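Local coordinates for choline dehydrogenase and related flavoproteins (Aspergillus oryzae, PDB 3Q9T), which oxidises formate as a formate oxidase of the glucose-methanol-choline oxidoreductase family, using a bound 8-formyl-FAD cofactor, at residues V10-G15 with L264-F269. Residues are numbered along the deposited sequence; the frame is centred on the assembly and turned at random.
Sequences VIVGGG and LSQGVF. With FAY ([(2R,3S,4R,5R)-5-(6-amino-9H-purin-9-yl)-3,4-dihydroxytetrahydrofuran-2-yl]methyl (2R,3S,4S)-5-(8-formyl-7-methyl-2,4-dioxo-3,4-dihydrobenzo[g]pteridin-10(2H)-yl)-2,3,4-trihydroxypentyl dihydrogen diphosphate), chain D.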
loop_
_atom_site.group_PDB
_atom_site.type_symbol
_atom_site.label_atom_id
_atom_site.label_comp_id
_atom_site.label_asym_id
_atom_site.label_seq_id
_atom_site.Cartn_x
_atom_site.Cartn_y
_atom_site.Cartn_z
ATOM N N VAL A 10 -16.412 1.050 -35.955
ATOM C CA VAL A 10 -15.484 1.809 -35.116
ATOM C C VAL A 10 -14.975 0.900 -34.005
ATOM O O VAL A 10 -15.766 0.335 -33.261
ATOM C CB VAL A 10 -16.161 3.047 -34.510
ATOM C CG1 VAL A 10 -15.245 3.728 -33.521
ATOM C CG2 VAL A 10 -16.596 4.031 -35.620
ATOM N N ILE A 11 -13.659 0.726 -33.919
ATOM C CA ILE A 11 -13.074 0.037 -32.765
ATOM C C ILE A 11 -12.517 1.070 -31.775
ATOM O O ILE A 11 -11.690 1.920 -32.131
ATOM C CB ILE A 11 -11.975 -0.968 -33.152
ATOM C CG1 ILE A 11 -12.574 -2.246 -33.764
ATOM C CG2 ILE A 11 -11.139 -1.357 -31.920
ATOM C CD1 ILE A 11 -13.167 -2.056 -35.118
ATOM N N VAL A 12 -12.998 1.000 -30.541
ATOM C CA VAL A 12 -12.594 1.940 -29.496
ATOM C C VAL A 12 -11.548 1.287 -28.621
ATOM O O VAL A 12 -11.879 0.477 -27.748
ATOM C CB VAL A 12 -13.799 2.349 -28.631
ATOM C CG1 VAL A 12 -13.387 3.348 -27.562
ATOM C CG2 VAL A 12 -14.883 2.948 -29.516
ATOM N N GLY A 13 -10.283 1.640 -28.865
ATOM C CA GLY A 13 -9.166 1.008 -28.193
ATOM C C GLY A 13 -8.429 0.088 -29.154
ATOM O O GLY A 13 -8.889 -1.009 -29.424
ATOM N N GLY A 14 -7.295 0.545 -29.685
ATOM C CA GLY A 14 -6.510 -0.255 -30.610
ATOM C C GLY A 14 -5.574 -1.220 -29.895
ATOM O O GLY A 14 -4.367 -1.229 -30.136
ATOM N N GLY A 15 -6.131 -2.043 -29.017
ATOM C CA GLY A 15 -5.331 -2.986 -28.253
ATOM C C GLY A 15 -5.297 -4.385 -28.842
ATOM O O GLY A 15 -5.430 -4.582 -30.062
ATOM N N LEU A 264 -16.221 -2.021 -28.516
ATOM C CA LEU A 264 -15.472 -1.471 -27.400
ATOM C C LEU A 264 -14.386 -2.464 -26.974
ATOM O O LEU A 264 -14.683 -3.574 -26.556
ATOM C CB LEU A 264 -16.415 -1.156 -26.245
ATOM C CG LEU A 264 -15.777 -0.629 -24.953
ATOM C CD1 LEU A 264 -14.851 0.539 -25.226
ATOM C CD2 LEU A 264 -16.875 -0.233 -23.936
ATOM N N SER A 265 -13.132 -2.036 -27.107
ATOM C CA SER A 265 -11.958 -2.849 -26.838
ATOM C C SER A 265 -10.934 -2.103 -25.953
ATOM O O SER A 265 -9.725 -2.137 -26.209
ATOM C CB SER A 265 -11.292 -3.234 -28.169
ATOM O OG SER A 265 -12.189 -3.941 -29.019
ATOM N N GLN A 266 -11.399 -1.430 -24.909
ATOM C CA GLN A 266 -10.481 -0.591 -24.137
ATOM C C GLN A 266 -9.801 -1.360 -23.010
ATOM O O GLN A 266 -9.053 -0.781 -22.230
ATOM C CB GLN A 266 -11.171 0.676 -23.614
ATOM C CG GLN A 266 -11.456 1.726 -24.692
ATOM C CD GLN A 266 -11.701 3.111 -24.091
ATOM O OE1 GLN A 266 -11.536 4.122 -24.760
ATOM N NE2 GLN A 266 -12.110 3.145 -22.831
ATOM N N GLY A 267 -10.039 -2.668 -22.944
ATOM C CA GLY A 267 -9.374 -3.518 -21.963
ATOM C C GLY A 267 -10.160 -3.632 -20.673
ATOM O O GLY A 267 -11.080 -2.848 -20.432
ATOM N N VAL A 268 -9.774 -4.595 -19.836
ATOM C CA VAL A 268 -10.482 -4.914 -18.597
ATOM C C VAL A 268 -10.747 -3.742 -17.649
ATOM O O VAL A 268 -11.736 -3.760 -16.903
ATOM C CB VAL A 268 -9.733 -6.017 -17.787
ATOM C CG1 VAL A 268 -8.410 -5.481 -17.259
ATOM C CG2 VAL A 268 -10.631 -6.556 -16.646
ATOM N N PHE A 269 -9.878 -2.733 -17.655
ATOM C CA PHE A 269 -10.089 -1.596 -16.762
ATOM C C PHE A 269 -10.869 -0.436 -17.409
ATOM O O PHE A 269 -11.727 0.158 -16.758
ATOM C CB PHE A 269 -8.768 -1.080 -16.180
ATOM C CG PHE A 269 -7.953 -2.131 -15.461
ATOM C CD1 PHE A 269 -6.588 -2.261 -15.719
ATOM C CD2 PHE A 269 -8.538 -2.965 -14.518
ATOM C CE1 PHE A 269 -5.831 -3.226 -15.065
ATOM C CE2 PHE A 269 -7.798 -3.941 -13.863
ATOM C CZ PHE A 269 -6.446 -4.072 -14.123
HETATM P P FAY D . -6.972 -6.398 -24.220
HETATM N N1 FAY D . -0.555 -12.511 -21.278
HETATM C C2 FAY D . 0.093 -13.591 -21.872
HETATM O O2 FAY D . -0.546 -14.409 -22.524
HETATM N N3 FAY D . 1.442 -13.508 -22.142
HETATM C C4 FAY D . 2.222 -12.695 -21.358
HETATM O O4 FAY D . 3.354 -13.111 -21.047
HETATM N N5 FAY D . 2.339 -10.761 -19.964
HETATM C C6 FAY D . 2.613 -8.609 -19.062
HETATM C C7 FAY D . 2.138 -7.341 -18.776
HETATM C C8 FAY D . 0.804 -7.027 -19.057
HETATM O O8 FAY D . -0.708 -5.260 -19.338
HETATM C C9 FAY D . 0.005 -7.956 -19.738
HETATM P PA FAY D . -5.426 -4.029 -24.136
HETATM C "C1'" FAY D . -1.830 -9.946 -20.882
HETATM C C10 FAY D . 0.176 -11.513 -20.679
HETATM N N10 FAY D . -0.399 -10.261 -20.441
HETATM N N1A FAY D . -9.175 6.228 -24.718
HETATM O O1A FAY D . -4.825 -3.294 -22.984
HETATM C C1B FAY D . -6.670 1.641 -25.225
HETATM O O1P FAY D . -7.301 -6.278 -25.688
HETATM C "C2'" FAY D . -1.897 -9.533 -22.371
HETATM O "O2'" FAY D . -0.868 -8.640 -22.601
HETATM C C2A FAY D . -8.536 5.735 -25.840
HETATM O O2A FAY D . -4.445 -4.853 -24.913
HETATM C C2B FAY D . -5.357 1.234 -24.581
HETATM O O2B FAY D . -4.313 2.165 -24.804
HETATM O O2P FAY D . -8.163 -6.914 -23.434
HETATM C "C3'" FAY D . -3.205 -8.983 -23.030
HETATM O "O3'" FAY D . -3.024 -7.911 -23.952
HETATM N N3A FAY D . -7.915 4.497 -25.808
HETATM C C3B FAY D . -5.077 -0.079 -25.278
HETATM O O3B FAY D . -4.476 0.192 -26.520
HETATM O O3P FAY D . -6.625 -4.943 -23.619
HETATM C "C4'" FAY D . -4.293 -8.568 -22.073
HETATM O "O4'" FAY D . -4.449 -9.658 -21.169
HETATM C C4A FAY D . -7.940 3.762 -24.667
HETATM C C4B FAY D . -6.451 -0.632 -25.566
HETATM O O4B FAY D . -7.370 0.433 -25.386
HETATM C C4X FAY D . 1.571 -11.691 -20.616
HETATM C "C5'" FAY D . -5.604 -8.247 -22.832
HETATM O "O5'" FAY D . -5.638 -7.300 -23.911
HETATM C C5A FAY D . -8.587 4.238 -23.530
HETATM C C5B FAY D . -6.779 -1.800 -24.657
HETATM O O5B FAY D . -6.085 -2.926 -25.134
HETATM C C5X FAY D . 1.749 -9.592 -19.535
HETATM C C6A FAY D . -9.206 5.486 -23.549
HETATM N N6A FAY D . -9.742 5.988 -22.427
HETATM N N7A FAY D . -8.460 3.309 -22.560
HETATM C C7M FAY D . 3.029 -6.407 -17.993
HETATM C C8A FAY D . -7.766 2.257 -23.045
HETATM C C8M FAY D . 0.433 -5.595 -19.112
HETATM C C9A FAY D . 0.445 -9.262 -19.941
HETATM N N9A FAY D . -7.435 2.527 -24.340
#
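The carboxamide of Q266 has the adenine of FAY against one face, while one methyl of V12 reaches its oxygen end obliquely from the other side. The amide faces the purine almost parallel, the two planes about 22° apart, with Q266 CD 3.4 Å from FAY C5A. The methyl, V12 CG1, is displaced past the end of the amide and comes to 3.4 Å from Q266 OE1. V12 directs this methyl there because CG1 stands anti to the backbone N (chi1 -179°). S229 OG hydrogen-bonds OE1, and NE2 makes a weak hydrogen bond to E270 O; together they favour this amide orientation.

The backbones join through one hydrogen bond: S265 N donates to V12 O over 2.9 Å, with an N-H...O angle of 153°, continuing the parallel pairing of V12 with L264. Q266 CG also approaches V12 O, at 3.3 Å, and L264 CD1, 3.9 Å from V12 CG1, adds an apolar contact. S265 OG is hydrogen-bonded to A541 O, while S265 O sits 3.3 Å from FAY C5B.

At G13 the chain leaves the strand with positive phi, a backbone that calls for glycine; a CB would also clash with S265 O. G13 CA comes within 3.4 Å of FAY O4B. G15 is likewise bare where a CB would strike FAY O5B, and it occupies the N-cap position of helix 16-25. Two adjacent parallel strands, 9-12 and 261-264, thus end at the cofactor's adenosine, the first running into a glycine-rich turn and helix: the dinucleotide-binding Rossmann arrangement, consistent with the GxGxxG pattern that includes G13 and G15.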